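Local coordinates for putative curved DNA-binding protein (Chaetomium thermophilum var. thermophilum DSM 1495, PDB 4IPA) that probably acts in ribosome biogenesis as an Arx1 protein with a methionine-aminopeptidase-like (M24) fold, and may bind DNA, at residues L165-L173 / P245-V253. Numbering follows the deposited sequence.
Sequences LRLMVPPGL and PEVGDVWGV
Met168, near the C-terminal end of helix 148-167, reaches into a pocket formed by Pro245, Trp251 and Val253, packing helix against sheet in this M24, methionine-aminopeptidase-like fold. The sheet side is the start of strand 250-258, which runs antiparallel between strands 210-220 and 342-352, and the turn leading into it. The methionine extends straight through chi2 (-177°) and then bends at chi3 (77°), which lays its methyl on the indole. CE sits over the five-membered ring of Trp251, 3.8 Å from its centroid and 21° off the normal, a CH-pi contact. Pro245 CG lies over the rim of the same indole face, 3.8 Å from Met168 CE, and the proline ring crosses the methionine chain at about a right angle. Met168 SD meets Val253 CG2 tip to tip at 3.6 Å, while the other branch of that valine, CG1, takes Leu165 CD2 at 3.8 Å. Ile356 of strand 355-360 also packs on Met168. Toward the surface two type II beta turns, Pro170 to Leu173 and Glu246 to Asp249, meet where Leu173 CD1 touches Val247 CG2 at 3.9 Å. No hydrogen bond joins the two segments; the indole is held within its own segment, Trp251 NE1 donating to Asp249 OD2 (3.1 Å). Glu246 N reaches that same oxygen from the opposite face of the carboxylate, at 2.9 Å.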
loop_
_atom_site.group_PDB
_atom_site.type_symbol
_atom_site.label_atom_id
_atom_site.label_comp_id
_atom_site.label_asym_id
_atom_site.label_seq_id
_atom_site.Cartn_x
_atom_site.Cartn_y
_atom_site.Cartn_z
ATOM N N LEU A 165 6.411 11.971 1.169
ATOM C CA LEU A 165 7.595 11.622 0.390
ATOM C C LEU A 165 8.760 12.612 0.603
ATOM O O LEU A 165 9.922 12.203 0.718
ATOM C CB LEU A 165 7.240 11.495 -1.098
ATOM C CG LEU A 165 6.358 10.292 -1.478
ATOM C CD1 LEU A 165 5.969 10.302 -2.974
ATOM C CD2 LEU A 165 7.033 8.968 -1.103
ATOM N N ARG A 166 8.433 13.903 0.658
ATOM C CA ARG A 166 9.416 14.960 0.878
ATOM C C ARG A 166 9.954 14.975 2.310
ATOM O O ARG A 166 11.115 15.312 2.533
ATOM C CB ARG A 166 8.832 16.322 0.492
ATOM C CG ARG A 166 8.894 16.575 -1.005
ATOM C CD ARG A 166 7.850 17.571 -1.462
ATOM N NE ARG A 166 7.895 17.722 -2.912
ATOM C CZ ARG A 166 7.231 16.945 -3.767
ATOM N NH1 ARG A 166 6.458 15.961 -3.313
ATOM N NH2 ARG A 166 7.345 17.150 -5.074
ATOM N N LEU A 167 9.121 14.581 3.271
ATOM C CA LEU A 167 9.556 14.481 4.660
ATOM C C LEU A 167 10.499 13.303 4.846
ATOM O O LEU A 167 11.112 13.152 5.907
ATOM C CB LEU A 167 8.359 14.342 5.603
ATOM C CG LEU A 167 7.467 15.588 5.672
ATOM C CD1 LEU A 167 6.255 15.394 6.580
ATOM C CD2 LEU A 167 8.306 16.762 6.148
ATOM N N MET A 168 10.620 12.469 3.813
ATOM C CA MET A 168 11.425 11.256 3.923
ATOM C C MET A 168 12.827 11.408 3.330
ATOM O O MET A 168 13.700 10.574 3.555
ATOM C CB MET A 168 10.700 10.056 3.301
ATOM C CG MET A 168 9.439 9.606 4.057
ATOM S SD MET A 168 8.695 8.123 3.313
ATOM C CE MET A 168 9.790 6.814 3.900
ATOM N N VAL A 169 13.034 12.459 2.556
ATOM C CA VAL A 169 14.367 12.790 2.086
ATOM C C VAL A 169 15.243 13.098 3.304
ATOM O O VAL A 169 14.917 13.979 4.093
ATOM C CB VAL A 169 14.325 13.987 1.121
ATOM C CG1 VAL A 169 15.734 14.300 0.594
ATOM C CG2 VAL A 169 13.392 13.667 -0.035
ATOM N N PRO A 170 16.325 12.322 3.495
ATOM C CA PRO A 170 17.279 12.559 4.586
ATOM C C PRO A 170 17.769 14.003 4.546
ATOM O O PRO A 170 18.035 14.527 3.463
ATOM C CB PRO A 170 18.421 11.601 4.259
ATOM C CG PRO A 170 17.739 10.472 3.568
ATOM C CD PRO A 170 16.647 11.103 2.738
ATOM N N PRO A 171 17.861 14.648 5.715
ATOM C CA PRO A 171 18.165 16.080 5.789
ATOM C C PRO A 171 19.408 16.448 4.989
ATOM O O PRO A 171 20.451 15.815 5.134
ATOM C CB PRO A 171 18.404 16.301 7.286
ATOM C CG PRO A 171 17.548 15.256 7.941
ATOM C CD PRO A 171 17.673 14.051 7.052
ATOM N N GLY A 172 19.278 17.444 4.125
ATOM C CA GLY A 172 20.423 17.996 3.425
ATOM C C GLY A 172 20.845 17.304 2.141
ATOM O O GLY A 172 21.656 17.842 1.383
ATOM N N LEU A 173 20.300 16.120 1.889
ATOM C CA LEU A 173 20.670 15.345 0.708
ATOM C C LEU A 173 20.527 16.153 -0.586
ATOM O O LEU A 173 21.336 16.035 -1.503
ATOM C CB LEU A 173 19.836 14.063 0.632
ATOM C CG LEU A 173 20.267 13.048 -0.426
ATOM C CD1 LEU A 173 21.652 12.466 -0.079
ATOM C CD2 LEU A 173 19.216 11.936 -0.592
ATOM N N PRO A 245 14.235 7.167 7.593
ATOM C CA PRO A 245 14.669 6.783 6.245
ATOM C C PRO A 245 16.116 7.207 5.990
ATOM O O PRO A 245 16.493 8.314 6.362
ATOM C CB PRO A 245 13.723 7.570 5.331
ATOM C CG PRO A 245 12.584 7.993 6.212
ATOM C CD PRO A 245 13.155 8.165 7.570
ATOM N N GLU A 246 16.891 6.333 5.357
ATOM C CA GLU A 246 18.291 6.578 5.078
ATOM C C GLU A 246 18.572 6.213 3.634
ATOM O O GLU A 246 17.921 5.322 3.065
ATOM C CB GLU A 246 19.185 5.711 5.974
ATOM C CG GLU A 246 19.052 5.965 7.468
ATOM C CD GLU A 246 20.065 5.159 8.280
ATOM O OE1 GLU A 246 19.718 4.050 8.729
ATOM O OE2 GLU A 246 21.214 5.627 8.464
ATOM N N VAL A 247 19.554 6.891 3.046
ATOM C CA VAL A 247 20.075 6.510 1.743
ATOM C C VAL A 247 20.410 5.031 1.806
ATOM O O VAL A 247 20.965 4.567 2.799
ATOM C CB VAL A 247 21.338 7.327 1.392
ATOM C CG1 VAL A 247 22.124 6.672 0.241
ATOM C CG2 VAL A 247 20.965 8.772 1.057
ATOM N N GLY A 248 20.061 4.283 0.762
ATOM C CA GLY A 248 20.208 2.831 0.779
ATOM C C GLY A 248 18.905 2.075 1.067
ATOM O O GLY A 248 18.811 0.877 0.805
ATOM N N ASP A 249 17.899 2.771 1.602
ATOM C CA ASP A 249 16.628 2.140 1.988
ATOM C C ASP A 249 15.658 1.956 0.815
ATOM O O ASP A 249 15.584 2.796 -0.092
ATOM C CB ASP A 249 15.885 2.997 3.015
ATOM C CG ASP A 249 16.471 2.924 4.426
ATOM O OD1 ASP A 249 17.430 2.165 4.689
ATOM O OD2 ASP A 249 15.925 3.645 5.290
ATOM N N VAL A 250 14.892 0.869 0.853
ATOM C CA VAL A 250 13.635 0.819 0.107
ATOM C C VAL A 250 12.416 0.782 1.053
ATOM O O VAL A 250 12.378 0.008 2.027
ATOM C CB VAL A 250 13.596 -0.351 -0.892
ATOM C CG1 VAL A 250 12.208 -0.480 -1.493
ATOM C CG2 VAL A 250 14.633 -0.137 -1.983
ATOM N N TRP A 251 11.425 1.626 0.756
ATOM C CA TRP A 251 10.222 1.735 1.573
ATOM C C TRP A 251 8.924 1.520 0.792
ATOM O O TRP A 251 8.790 1.932 -0.366
ATOM C CB TRP A 251 10.139 3.119 2.199
ATOM C CG TRP A 251 11.075 3.377 3.310
ATOM C CD1 TRP A 251 12.413 3.641 3.211
ATOM C CD2 TRP A 251 10.747 3.452 4.702
ATOM N NE1 TRP A 251 12.942 3.846 4.455
ATOM C CE2 TRP A 251 11.941 3.751 5.393
ATOM C CE3 TRP A 251 9.554 3.306 5.434
ATOM C CZ2 TRP A 251 11.990 3.901 6.781
ATOM C CZ3 TRP A 251 9.593 3.453 6.809
ATOM C CH2 TRP A 251 10.813 3.750 7.473
ATOM N N GLY A 252 7.953 0.901 1.455
ATOM C CA GLY A 252 6.580 0.918 0.983
ATOM C C GLY A 252 5.876 2.083 1.664
ATOM O O GLY A 252 5.513 2.011 2.835
ATOM N N VAL A 253 5.703 3.180 0.938
ATOM C CA VAL A 253 5.164 4.386 1.532
ATOM C C VAL A 253 3.656 4.492 1.305
ATOM O O VAL A 253 3.196 4.538 0.149
ATOM C CB VAL A 253 5.832 5.651 0.950
ATOM C CG1 VAL A 253 5.203 6.908 1.577
ATOM C CG2 VAL A 253 7.365 5.618 1.165
#